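Cytochrome c552 (Thermochromatium tepidum, PDB 5ZE8) probably carries electrons at low potential through five covalently bound hemes c in a thermophilic purple sulfur photosynthetic bacterium. Local coordinates at residues D82-G87 and K114-P119; G94-C99 and R109-K114; L146-K151 and D230-P235. All coordinates share one frame; numbering follows the deposited sequence.

Contact 1: D82-G87 and K114-P119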
loop_
_atom_site.group_PDB
_atom_site.type_symbol
_atom_site.label_atom_id
_atom_site.label_comp_id
_atom_site.label_asym_id
_atom_site.label_seq_id
_atom_site.Cartn_x
_atom_site.Cartn_y
_atom_site.Cartn_z
ATOM N N ASP A 82 22.925 -2.010 -5.687
ATOM C CA ASP A 82 22.510 -1.535 -7.010
ATOM C C ASP A 82 21.425 -2.443 -7.615
ATOM O O ASP A 82 21.662 -3.634 -7.781
ATOM C CB ASP A 82 23.725 -1.568 -7.905
ATOM C CG ASP A 82 23.553 -0.900 -9.215
ATOM O OD1 ASP A 82 22.444 -0.847 -9.821
ATOM O OD2 ASP A 82 24.623 -0.355 -9.700
ATOM N N PRO A 83 20.269 -1.895 -8.015
ATOM C CA PRO A 83 19.274 -2.749 -8.676
ATOM C C PRO A 83 19.606 -3.145 -10.092
ATOM O O PRO A 83 18.876 -3.947 -10.666
ATOM C CB PRO A 83 18.036 -1.825 -8.727
ATOM C CG PRO A 83 18.588 -0.483 -8.644
ATOM C CD PRO A 83 19.807 -0.521 -7.840
ATOM N N THR A 84 20.732 -2.647 -10.633
ATOM C CA THR A 84 21.205 -3.036 -11.963
ATOM C C THR A 84 22.371 -4.033 -11.874
ATOM O O THR A 84 22.976 -4.317 -12.896
ATOM C CB THR A 84 21.685 -1.875 -12.768
ATOM O OG1 THR A 84 22.714 -1.244 -12.031
ATOM C CG2 THR A 84 20.563 -0.928 -13.020
ATOM N N ALA A 85 22.605 -4.599 -10.706
ATOM C CA ALA A 85 23.697 -5.568 -10.487
ATOM C C ALA A 85 23.151 -6.985 -10.233
ATOM O O ALA A 85 22.237 -7.122 -9.403
ATOM C CB ALA A 85 24.613 -5.105 -9.393
ATOM N N GLU A 86 23.784 -8.010 -10.841
ATOM C CA GLU A 86 23.563 -9.407 -10.444
ATOM C C GLU A 86 24.280 -9.734 -9.151
ATOM O O GLU A 86 25.275 -9.054 -8.766
ATOM C CB GLU A 86 23.996 -10.391 -11.564
ATOM C CG GLU A 86 23.619 -11.843 -11.315
ATOM C CD GLU A 86 22.116 -12.058 -11.109
ATOM O OE1 GLU A 86 21.662 -11.949 -9.932
ATOM O OE2 GLU A 86 21.441 -12.351 -12.135
ATOM N N GLY A 87 23.726 -10.712 -8.414
ATOM C CA GLY A 87 24.376 -11.257 -7.215
ATOM C C GLY A 87 24.357 -10.417 -6.013
ATOM O O GLY A 87 25.105 -10.612 -5.046
ATOM N N LYS A 114 19.304 -8.605 -10.965
ATOM C CA LYS A 114 19.564 -7.586 -11.990
ATOM C C LYS A 114 18.270 -7.202 -12.654
ATOM O O LYS A 114 17.797 -7.857 -13.573
ATOM C CB LYS A 114 20.588 -8.138 -13.033
ATOM C CG LYS A 114 20.973 -7.028 -14.015
ATOM C CD LYS A 114 22.193 -7.425 -14.823
ATOM C CE LYS A 114 22.381 -6.528 -16.058
ATOM N NZ LYS A 114 22.400 -5.108 -15.723
ATOM N N LEU A 115 17.676 -6.171 -12.074
ATOM C CA LEU A 115 16.262 -5.881 -12.345
ATOM C C LEU A 115 16.067 -5.251 -13.710
ATOM O O LEU A 115 14.939 -5.216 -14.202
ATOM C CB LEU A 115 15.724 -4.971 -11.250
ATOM C CG LEU A 115 15.801 -5.583 -9.845
ATOM C CD1 LEU A 115 15.213 -4.628 -8.832
ATOM C CD2 LEU A 115 15.219 -7.004 -9.788
ATOM N N ASP A 116 17.133 -4.717 -14.341
ATOM C CA ASP A 116 16.959 -4.059 -15.617
ATOM C C ASP A 116 17.124 -4.969 -16.793
ATOM O O ASP A 116 17.034 -4.537 -17.925
ATOM C CB ASP A 116 17.891 -2.842 -15.797
ATOM C CG ASP A 116 19.343 -3.139 -15.744
ATOM O OD1 ASP A 116 19.720 -4.200 -15.292
ATOM O OD2 ASP A 116 20.108 -2.166 -16.124
ATOM N N ALA A 117 17.360 -6.233 -16.555
ATOM C CA ALA A 117 17.671 -7.166 -17.633
ATOM C C ALA A 117 16.560 -7.634 -18.500
ATOM O O ALA A 117 16.846 -8.126 -19.620
ATOM C CB ALA A 117 18.343 -8.366 -17.037
ATOM N N HIS A 118 15.295 -7.523 -18.053
ATOM C CA HIS A 118 14.219 -8.132 -18.752
ATOM C C HIS A 118 12.910 -7.457 -18.363
ATOM O O HIS A 118 12.830 -7.078 -17.213
ATOM C CB HIS A 118 14.189 -9.622 -18.504
ATOM C CG HIS A 118 13.276 -10.371 -19.394
ATOM N ND1 HIS A 118 11.930 -10.448 -19.166
ATOM C CD2 HIS A 118 13.514 -11.191 -20.462
ATOM C CE1 HIS A 118 11.357 -11.203 -20.091
ATOM N NE2 HIS A 118 12.317 -11.687 -20.876
ATOM N N PRO A 119 11.946 -7.333 -19.270
ATOM C CA PRO A 119 10.658 -6.719 -18.870
ATOM C C PRO A 119 9.970 -7.449 -17.728
ATOM O O PRO A 119 9.206 -6.794 -16.994
ATOM C CB PRO A 119 9.792 -6.740 -20.132
ATOM C CG PRO A 119 10.685 -7.097 -21.266
ATOM C CD PRO A 119 11.954 -7.615 -20.715
#
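L115 bonds to P83 and K114 to T84, and these two hydrogen bonds join two type I beta turns, D82–A85 and K114–A117. L115 N donates to P83 O over 2.9 Å. The N-H···O angle is 158°, and the donor lies nearly in line with the C=O bond. The second bond runs from K114 NZ to T84 O, 3.0 Å apart, with the amine tilted out of the carbonyl plane.

The charged interaction involves the same amine. K114 NZ also forms a salt bridge with D116 OD1 at 2.9 Å, meeting the carboxylate on its syn side. The lysine chain runs nearly extended as far as CE and bends at its last torsion (chi4 53°). This bend turns NZ back between T84 O and D116. With an alanine here, D116 would probably lose its salt-bridge partner and T84 O its side-chain donor.

Van der Waals contacts of carbons with oxygens fill in around these bonds. K114 CG passes 3.6 Å from T84 O. T84 CG2 lies against the D116 carboxylate, 3.4 Å from D116 OD2. The apolar contact is on the inner side, where P83 CB meets CD1 of the buried L115 at 4.0 Å. L67 touches both P83 and L115.

E86 extends the junction to the residues just before K114, through OE2 to T112 OG1 and through OE1 to T113 N. The contact is mainly polar and lies at the surface. K114 and L115 supply the donors; P83 O, T84 O and the D116 carboxylate receive them. The salt bridge probably partly balances the lysine charge where the two turns meet.

Contact 2: G94-C99 and R109-K114. With HEC (heme c), chain C.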
loop_
_atom_site.group_PDB
_atom_site.type_symbol
_atom_site.label_atom_id
_atom_site.label_comp_id
_atom_site.label_asym_id
_atom_site.label_seq_id
_atom_site.Cartn_x
_atom_site.Cartn_y
_atom_site.Cartn_z
ATOM N N GLY A 94 23.156 -10.898 4.285
ATOM C CA GLY A 94 23.847 -11.679 3.248
ATOM C C GLY A 94 23.026 -12.632 2.376
ATOM O O GLY A 94 23.587 -13.440 1.631
ATOM N N LYS A 95 21.696 -12.559 2.477
ATOM C CA LYS A 95 20.787 -13.481 1.761
ATOM C C LYS A 95 20.295 -12.788 0.477
ATOM O O LYS A 95 20.416 -11.585 0.345
ATOM C CB LYS A 95 19.574 -13.828 2.586
ATOM C CG LYS A 95 19.890 -14.639 3.863
ATOM C CD LYS A 95 18.603 -15.144 4.470
ATOM C CE LYS A 95 18.857 -15.780 5.823
ATOM N NZ LYS A 95 17.543 -15.855 6.535
ATOM N N PHE A 96 19.821 -13.590 -0.432
ATOM C CA PHE A 96 19.117 -13.086 -1.626
ATOM C C PHE A 96 18.126 -12.029 -1.128
ATOM O O PHE A 96 17.394 -12.224 -0.134
ATOM C CB PHE A 96 18.392 -14.222 -2.334
ATOM C CG PHE A 96 17.728 -13.813 -3.624
ATOM C CD1 PHE A 96 18.455 -13.783 -4.753
ATOM C CD2 PHE A 96 16.419 -13.400 -3.642
ATOM C CE1 PHE A 96 17.918 -13.380 -5.962
ATOM C CE2 PHE A 96 15.838 -13.005 -4.825
ATOM C CZ PHE A 96 16.600 -12.975 -5.967
ATOM N N PRO A 97 18.039 -10.900 -1.804
ATOM C CA PRO A 97 17.295 -9.768 -1.219
ATOM C C PRO A 97 15.792 -10.055 -1.052
ATOM O O PRO A 97 15.049 -10.204 -2.077
ATOM C CB PRO A 97 17.540 -8.657 -2.222
ATOM C CG PRO A 97 18.817 -9.050 -2.975
ATOM C CD PRO A 97 18.741 -10.504 -3.040
ATOM N N LEU A 98 15.292 -10.050 0.190
ATOM C CA LEU A 98 13.936 -10.439 0.435
ATOM C C LEU A 98 12.944 -9.436 -0.188
ATOM O O LEU A 98 11.796 -9.824 -0.497
ATOM C CB LEU A 98 13.620 -10.603 1.938
ATOM C CG LEU A 98 13.513 -9.314 2.742
ATOM C CD1 LEU A 98 12.903 -9.626 4.095
ATOM C CD2 LEU A 98 14.744 -8.453 2.958
ATOM N N CYS A 99 13.377 -8.171 -0.404
ATOM C CA CYS A 99 12.556 -7.163 -1.039
ATOM C C CYS A 99 11.953 -7.692 -2.328
ATOM O O CYS A 99 10.862 -7.324 -2.727
ATOM C CB CYS A 99 13.359 -5.920 -1.335
ATOM S SG CYS A 99 14.663 -5.458 -0.164
ATOM N N ARG A 109 11.584 -15.020 -8.761
ATOM C CA ARG A 109 11.244 -16.372 -9.263
ATOM C C ARG A 109 12.368 -16.972 -10.115
ATOM O O ARG A 109 12.548 -18.210 -10.087
ATOM C CB ARG A 109 9.965 -16.323 -10.077
ATOM C CG ARG A 109 9.439 -17.677 -10.486
ATOM C CD ARG A 109 8.063 -17.460 -10.948
ATOM N NE ARG A 109 7.424 -18.679 -11.404
ATOM C CZ ARG A 109 6.159 -18.734 -11.723
ATOM N NH1 ARG A 109 5.394 -17.633 -11.648
ATOM N NH2 ARG A 109 5.683 -19.946 -12.137
ATOM N N ASP A 110 13.159 -16.122 -10.738
ATOM C CA ASP A 110 14.296 -16.523 -11.552
ATOM C C ASP A 110 15.628 -16.424 -10.799
ATOM O O ASP A 110 16.723 -16.633 -11.392
ATOM C CB ASP A 110 14.340 -15.632 -12.825
ATOM C CG ASP A 110 13.348 -16.041 -13.839
ATOM O OD1 ASP A 110 12.714 -17.132 -13.670
ATOM O OD2 ASP A 110 13.086 -15.218 -14.771
ATOM N N GLN A 111 15.593 -16.192 -9.470
ATOM C CA GLN A 111 16.842 -16.052 -8.653
ATOM C C GLN A 111 17.815 -15.048 -9.241
ATOM O O GLN A 111 19.049 -15.325 -9.314
ATOM C CB GLN A 111 17.546 -17.422 -8.400
ATOM C CG GLN A 111 18.430 -17.509 -7.130
ATOM C CD GLN A 111 17.705 -17.537 -5.813
ATOM O OE1 GLN A 111 18.342 -17.226 -4.768
ATOM N NE2 GLN A 111 16.458 -17.921 -5.784
ATOM N N THR A 112 17.331 -13.874 -9.607
ATOM C CA THR A 112 18.200 -12.801 -10.121
ATOM C C THR A 112 17.922 -11.469 -9.451
ATOM O O THR A 112 16.739 -11.212 -9.091
ATOM C CB THR A 112 18.061 -12.654 -11.637
ATOM O OG1 THR A 112 18.985 -11.646 -12.120
ATOM C CG2 THR A 112 16.689 -12.267 -12.085
ATOM N N THR A 113 18.959 -10.668 -9.293
ATOM C CA THR A 113 18.882 -9.359 -8.683
ATOM C C THR A 113 19.093 -8.247 -9.703
ATOM O O THR A 113 18.997 -7.084 -9.342
ATOM C CB THR A 113 19.802 -9.166 -7.458
ATOM O OG1 THR A 113 21.193 -9.135 -7.892
ATOM C CG2 THR A 113 19.642 -10.315 -6.515
ATOM N N LYS A 114 19.304 -8.605 -10.965
ATOM C CA LYS A 114 19.564 -7.586 -11.990
ATOM C C LYS A 114 18.270 -7.202 -12.654
ATOM O O LYS A 114 17.797 -7.857 -13.573
ATOM C CB LYS A 114 20.588 -8.138 -13.033
ATOM C CG LYS A 114 20.973 -7.028 -14.015
ATOM C CD LYS A 114 22.193 -7.425 -14.823
ATOM C CE LYS A 114 22.381 -6.528 -16.058
ATOM N NZ LYS A 114 22.400 -5.108 -15.723
HETATM FE FE HEC C . 8.594 -3.009 0.703
HETATM C CHA HEC C . 6.454 -0.326 0.370
HETATM C CHB HEC C . 11.208 -0.848 0.898
HETATM C CHC HEC C . 10.662 -5.556 1.362
HETATM C CHD HEC C . 5.995 -5.169 0.523
HETATM N NA HEC C . 8.848 -1.057 0.680
HETATM C C1A HEC C . 7.817 -0.079 0.508
HETATM C C2A HEC C . 8.337 1.248 0.707
HETATM C C3A HEC C . 9.650 1.114 0.884
HETATM C C4A HEC C . 9.947 -0.283 0.882
HETATM C CMA HEC C . 10.658 2.189 1.137
HETATM C CAA HEC C . 7.596 2.521 0.550
HETATM C CBA HEC C . 7.509 2.827 -0.971
HETATM C CGA HEC C . 6.759 4.049 -1.397
HETATM O O1A HEC C . 6.710 4.458 -2.616
HETATM O O2A HEC C . 6.109 4.758 -0.561
HETATM N NB HEC C . 10.610 -3.143 0.979
HETATM C C1B HEC C . 11.502 -2.176 0.955
HETATM C C2B HEC C . 12.809 -2.745 1.048
HETATM C C3B HEC C . 12.732 -4.082 1.250
HETATM C C4B HEC C . 11.261 -4.327 1.227
HETATM C CMB HEC C . 14.052 -1.918 1.009
HETATM C CAB HEC C . 13.752 -5.112 1.479
HETATM C CBB HEC C . 14.775 -4.798 2.406
HETATM N NC HEC C . 8.371 -4.965 0.923
HETATM C C1C HEC C . 9.347 -5.929 1.271
HETATM C C2C HEC C . 8.795 -7.233 1.392
HETATM C C3C HEC C . 7.458 -7.133 1.085
HETATM C C4C HEC C . 7.234 -5.717 0.789
HETATM C CMC HEC C . 9.562 -8.469 1.691
HETATM C CAC HEC C . 6.430 -8.190 1.051
HETATM C CBC HEC C . 6.310 -8.955 2.244
HETATM N ND HEC C . 6.674 -2.800 0.427
HETATM C C1D HEC C . 5.733 -3.776 0.338
HETATM C C2D HEC C . 4.405 -3.245 0.169
HETATM C C3D HEC C . 4.516 -1.919 0.194
HETATM C C4D HEC C . 5.947 -1.634 0.355
HETATM C CMD HEC C . 3.160 -4.063 0.082
HETATM C CAD HEC C . 3.392 -0.887 0.026
HETATM C CBD HEC C . 2.991 -0.532 1.419
HETATM C CGD HEC C . 1.919 0.557 1.491
HETATM O O1D HEC C . 1.298 0.929 0.532
HETATM O O2D HEC C . 1.713 1.149 2.605
#
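F96 packs against Q111, T112 and T113, between the approach to a CXXCH heme-attachment motif and the end of helix 105-109. C99 is the first cysteine of that motif. Q111, with its positive phi, is the C-prime residue of the Schellman motif that ends the helix.

F96 holds CG anti to its backbone N (chi1 -176°), which carries the ring across to 109-114. The Q111 amide covers one face near the rim. Its chain bends at the second torsion (chi2 72°), bringing CD over the ring and Q111 OE1 to 3.4 Å from F96 CD1. Amide and ring planes are 38° apart, so the amide lies tilted over the ring rather than flat on it. P97 CD lies over the opposite ring face, 3.5 Å above its plane. T112 O comes to the ring edge, 3.6 Å from F96 CZ.

T113 splits its side chain by chemistry. OG1 turns to A85 O, while the methyl T113 CG2 reaches both F96 CE1 and P97 CD at 3.6 Å. The T112 hydroxyl accepts from K114 N, forming an ST turn.

Beyond P97 the chain reaches the heme. L98 sets CD2 against the thioether arm, 3.7 Å from HEC CBB. The covalent link follows at once: C99 SG is bonded to HEC CAB at 1.9 Å.

Contact 3: L146-K151 and D230-P235. With HEC (heme c), chain C.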
loop_
_atom_site.group_PDB
_atom_site.type_symbol
_atom_site.label_atom_id
_atom_site.label_comp_id
_atom_site.label_asym_id
_atom_site.label_seq_id
_atom_site.Cartn_x
_atom_site.Cartn_y
_atom_site.Cartn_z
ATOM N N LEU A 146 9.346 -17.277 8.161
ATOM C CA LEU A 146 8.459 -16.340 7.374
ATOM C C LEU A 146 8.815 -16.457 5.906
ATOM O O LEU A 146 9.959 -16.447 5.570
ATOM C CB LEU A 146 8.551 -14.893 7.877
ATOM C CG LEU A 146 7.965 -14.616 9.273
ATOM C CD1 LEU A 146 7.451 -13.217 9.453
ATOM C CD2 LEU A 146 6.807 -15.512 9.554
ATOM N N ARG A 147 7.814 -16.607 5.077
ATOM C CA ARG A 147 7.917 -16.821 3.656
ATOM C C ARG A 147 7.171 -15.599 3.071
ATOM O O ARG A 147 5.958 -15.532 3.159
ATOM C CB ARG A 147 7.145 -18.066 3.233
ATOM C CG ARG A 147 7.497 -19.381 3.884
ATOM C CD ARG A 147 6.582 -20.435 3.291
ATOM N NE ARG A 147 5.193 -20.461 3.818
ATOM C CZ ARG A 147 4.491 -21.592 3.964
ATOM N NH1 ARG A 147 5.028 -22.778 3.614
ATOM N NH2 ARG A 147 3.286 -21.616 4.514
ATOM N N TYR A 148 7.875 -14.702 2.389
ATOM C CA TYR A 148 7.205 -13.476 1.889
ATOM C C TYR A 148 6.954 -13.524 0.409
ATOM O O TYR A 148 7.652 -14.185 -0.367
ATOM C CB TYR A 148 8.173 -12.318 2.148
ATOM C CG TYR A 148 8.397 -11.945 3.596
ATOM C CD1 TYR A 148 7.369 -11.685 4.449
ATOM C CD2 TYR A 148 9.652 -11.769 4.052
ATOM C CE1 TYR A 148 7.590 -11.286 5.745
ATOM C CE2 TYR A 148 9.883 -11.414 5.370
ATOM C CZ TYR A 148 8.845 -11.181 6.193
ATOM O OH TYR A 148 9.068 -10.756 7.489
ATOM N N GLY A 149 5.905 -12.844 0.001
ATOM C CA GLY A 149 5.636 -12.582 -1.383
ATOM C C GLY A 149 5.433 -13.831 -2.161
ATOM O O GLY A 149 4.683 -14.696 -1.696
ATOM N N ILE A 150 6.091 -14.047 -3.278
ATOM C CA ILE A 150 5.866 -15.229 -4.052
ATOM C C ILE A 150 6.218 -16.533 -3.289
ATOM O O ILE A 150 5.678 -17.582 -3.617
ATOM C CB ILE A 150 6.685 -15.291 -5.392
ATOM C CG1 ILE A 150 8.212 -15.103 -5.178
ATOM C CG2 ILE A 150 6.126 -14.304 -6.370
ATOM C CD1 ILE A 150 9.096 -15.571 -6.376
ATOM N N LYS A 151 7.029 -16.433 -2.218
ATOM C CA LYS A 151 7.396 -17.607 -1.466
ATOM C C LYS A 151 6.274 -18.121 -0.555
ATOM O O LYS A 151 6.311 -19.293 -0.118
ATOM C CB LYS A 151 8.629 -17.330 -0.652
ATOM C CG LYS A 151 9.864 -16.940 -1.449
ATOM C CD LYS A 151 10.210 -17.947 -2.540
ATOM C CE LYS A 151 11.438 -17.459 -3.309
ATOM N NZ LYS A 151 11.891 -18.590 -4.198
ATOM N N ASP A 230 0.409 -9.118 4.013
ATOM C CA ASP A 230 -0.041 -9.576 5.398
ATOM C C ASP A 230 0.864 -8.943 6.430
ATOM O O ASP A 230 0.394 -8.182 7.322
ATOM C CB ASP A 230 -0.087 -11.098 5.473
ATOM C CG ASP A 230 -0.385 -11.627 6.811
ATOM O OD1 ASP A 230 -0.741 -10.914 7.697
ATOM O OD2 ASP A 230 -0.104 -12.824 7.029
ATOM N N GLN A 231 2.167 -9.174 6.295
ATOM C CA GLN A 231 3.082 -8.785 7.399
ATOM C C GLN A 231 4.488 -8.729 6.868
ATOM O O GLN A 231 4.788 -9.419 5.910
ATOM C CB GLN A 231 2.955 -9.749 8.584
ATOM C CG GLN A 231 3.599 -9.266 9.862
ATOM C CD GLN A 231 3.158 -9.947 11.173
ATOM O OE1 GLN A 231 1.995 -10.326 11.367
ATOM N NE2 GLN A 231 4.103 -10.048 12.096
ATOM N N ARG A 232 5.300 -7.831 7.429
ATOM C CA ARG A 232 6.725 -7.976 7.279
ATOM C C ARG A 232 7.353 -7.585 8.541
ATOM O O ARG A 232 6.975 -6.544 9.105
ATOM C CB ARG A 232 7.204 -7.084 6.110
ATOM C CG ARG A 232 8.724 -6.891 6.143
ATOM C CD ARG A 232 9.297 -6.175 4.949
ATOM N NE ARG A 232 10.746 -5.962 5.121
ATOM C CZ ARG A 232 11.378 -4.794 4.950
ATOM N NH1 ARG A 232 12.680 -4.774 5.134
ATOM N NH2 ARG A 232 10.739 -3.659 4.655
ATOM N N ASP A 233 8.318 -8.413 9.011
ATOM C CA ASP A 233 8.970 -8.181 10.302
ATOM C C ASP A 233 10.406 -7.820 10.082
ATOM O O ASP A 233 11.006 -8.097 9.032
ATOM C CB ASP A 233 8.968 -9.424 11.145
ATOM C CG ASP A 233 7.606 -9.833 11.653
ATOM O OD1 ASP A 233 6.592 -9.150 11.516
ATOM O OD2 ASP A 233 7.571 -10.954 12.274
ATOM N N ASN A 234 10.938 -7.120 11.078
ATOM C CA ASN A 234 12.366 -6.877 11.112
ATOM C C ASN A 234 13.059 -8.157 11.602
ATOM O O ASN A 234 12.411 -9.187 11.856
ATOM C CB ASN A 234 12.669 -5.575 11.870
ATOM C CG ASN A 234 12.759 -5.747 13.371
ATOM O OD1 ASN A 234 12.548 -6.829 13.903
ATOM N ND2 ASN A 234 13.085 -4.666 14.052
ATOM N N PRO A 235 14.361 -8.113 11.748
ATOM C CA PRO A 235 15.036 -9.381 12.051
ATOM C C PRO A 235 14.872 -9.804 13.501
ATOM O O PRO A 235 15.178 -10.951 13.867
ATOM C CB PRO A 235 16.508 -9.089 11.743
ATOM C CG PRO A 235 16.508 -7.890 10.856
ATOM C CD PRO A 235 15.217 -7.157 11.036
HETATM FE FE HEC C . 8.594 -3.009 0.703
HETATM C CHA HEC C . 6.454 -0.326 0.370
HETATM C CHB HEC C . 11.208 -0.848 0.898
HETATM C CHC HEC C . 10.662 -5.556 1.362
HETATM C CHD HEC C . 5.995 -5.169 0.523
HETATM N NA HEC C . 8.848 -1.057 0.680
HETATM C C1A HEC C . 7.817 -0.079 0.508
HETATM C C2A HEC C . 8.337 1.248 0.707
HETATM C C3A HEC C . 9.650 1.114 0.884
HETATM C C4A HEC C . 9.947 -0.283 0.882
HETATM C CMA HEC C . 10.658 2.189 1.137
HETATM C CAA HEC C . 7.596 2.521 0.550
HETATM C CBA HEC C . 7.509 2.827 -0.971
HETATM C CGA HEC C . 6.759 4.049 -1.397
HETATM O O1A HEC C . 6.710 4.458 -2.616
HETATM O O2A HEC C . 6.109 4.758 -0.561
HETATM N NB HEC C . 10.610 -3.143 0.979
HETATM C C1B HEC C . 11.502 -2.176 0.955
HETATM C C2B HEC C . 12.809 -2.745 1.048
HETATM C C3B HEC C . 12.732 -4.082 1.250
HETATM C C4B HEC C . 11.261 -4.327 1.227
HETATM C CMB HEC C . 14.052 -1.918 1.009
HETATM C CAB HEC C . 13.752 -5.112 1.479
HETATM C CBB HEC C . 14.775 -4.798 2.406
HETATM N NC HEC C . 8.371 -4.965 0.923
HETATM C C1C HEC C . 9.347 -5.929 1.271
HETATM C C2C HEC C . 8.795 -7.233 1.392
HETATM C C3C HEC C . 7.458 -7.133 1.085
HETATM C C4C HEC C . 7.234 -5.717 0.789
HETATM C CMC HEC C . 9.562 -8.469 1.691
HETATM C CAC HEC C . 6.430 -8.190 1.051
HETATM C CBC HEC C . 6.310 -8.955 2.244
HETATM N ND HEC C . 6.674 -2.800 0.427
HETATM C C1D HEC C . 5.733 -3.776 0.338
HETATM C C2D HEC C . 4.405 -3.245 0.169
HETATM C C3D HEC C . 4.516 -1.919 0.194
HETATM C C4D HEC C . 5.947 -1.634 0.355
HETATM C CMD HEC C . 3.160 -4.063 0.082
HETATM C CAD HEC C . 3.392 -0.887 0.026
HETATM C CBD HEC C . 2.991 -0.532 1.419
HETATM C CGD HEC C . 1.919 0.557 1.491
HETATM O O1D HEC C . 1.298 0.929 0.532
HETATM O O2D HEC C . 1.713 1.149 2.605
#
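Y148 reaches from the 146-151 loop to strand 232-233 of a small two-stranded antiparallel sheet with 239-241. Both sides line the pocket of one heme c.

Its side chain starts at the heme and ends at the strand. Y148 CB lies 3.8 Å from HEC CBC, the methyl of a thioether arm. CG stays beside that methyl, and CD2 lies by HEC CMC. Y148 CD1 touches HEC CBC and Q231 O alike, both at 3.7 Å. Y148 CE1 is 3.4 Å from Q231 O and also lies near R232 CA. CZ sits near R232 CA and D233 N. At the tip, Y148 OH accepts a hydrogen bond from D233 N over 2.9 Å. The N-H···O angle is 177°, and this almost straight bond fixes the phenol oxygen against the strand.

Q231 NE2 donates to D233 OD1, on the syn lone pair and within the amide plane. The L146 and D233 side chains cross at about a right angle, and L146 CD1 meets D233 OD2.

R232 runs to the heme, its chain extended to NE. The guanidinium lies over pyrrole B and its CHC bridge, with NH2 near C4B and NB. R232 NH1 comes to 3.4 Å from HEC CBB.

In the fold
Contact 1 is a surface junction of two turns and depends on carbonyl bonds and a salt bridge. Contact 2 is buried and held by packing of an aromatic ring against an amide, a carbonyl and a methyl. Contact 3 also lies near the surface, but a phenol-to-backbone bond and heme contacts carry it. Contacts 1 and 2 share K114 and belong to the same cytochrome c554-like region. Their centres are 10 Å apart, and the hydroxyls of T112 and T113 tie one to the other. Contacts 2 and 3 touch through L98 and Y148 and meet the same heme: contact 2 attaches it covalently, whereas contact 3 only packs against it. Contacts 1 and 3 do not touch.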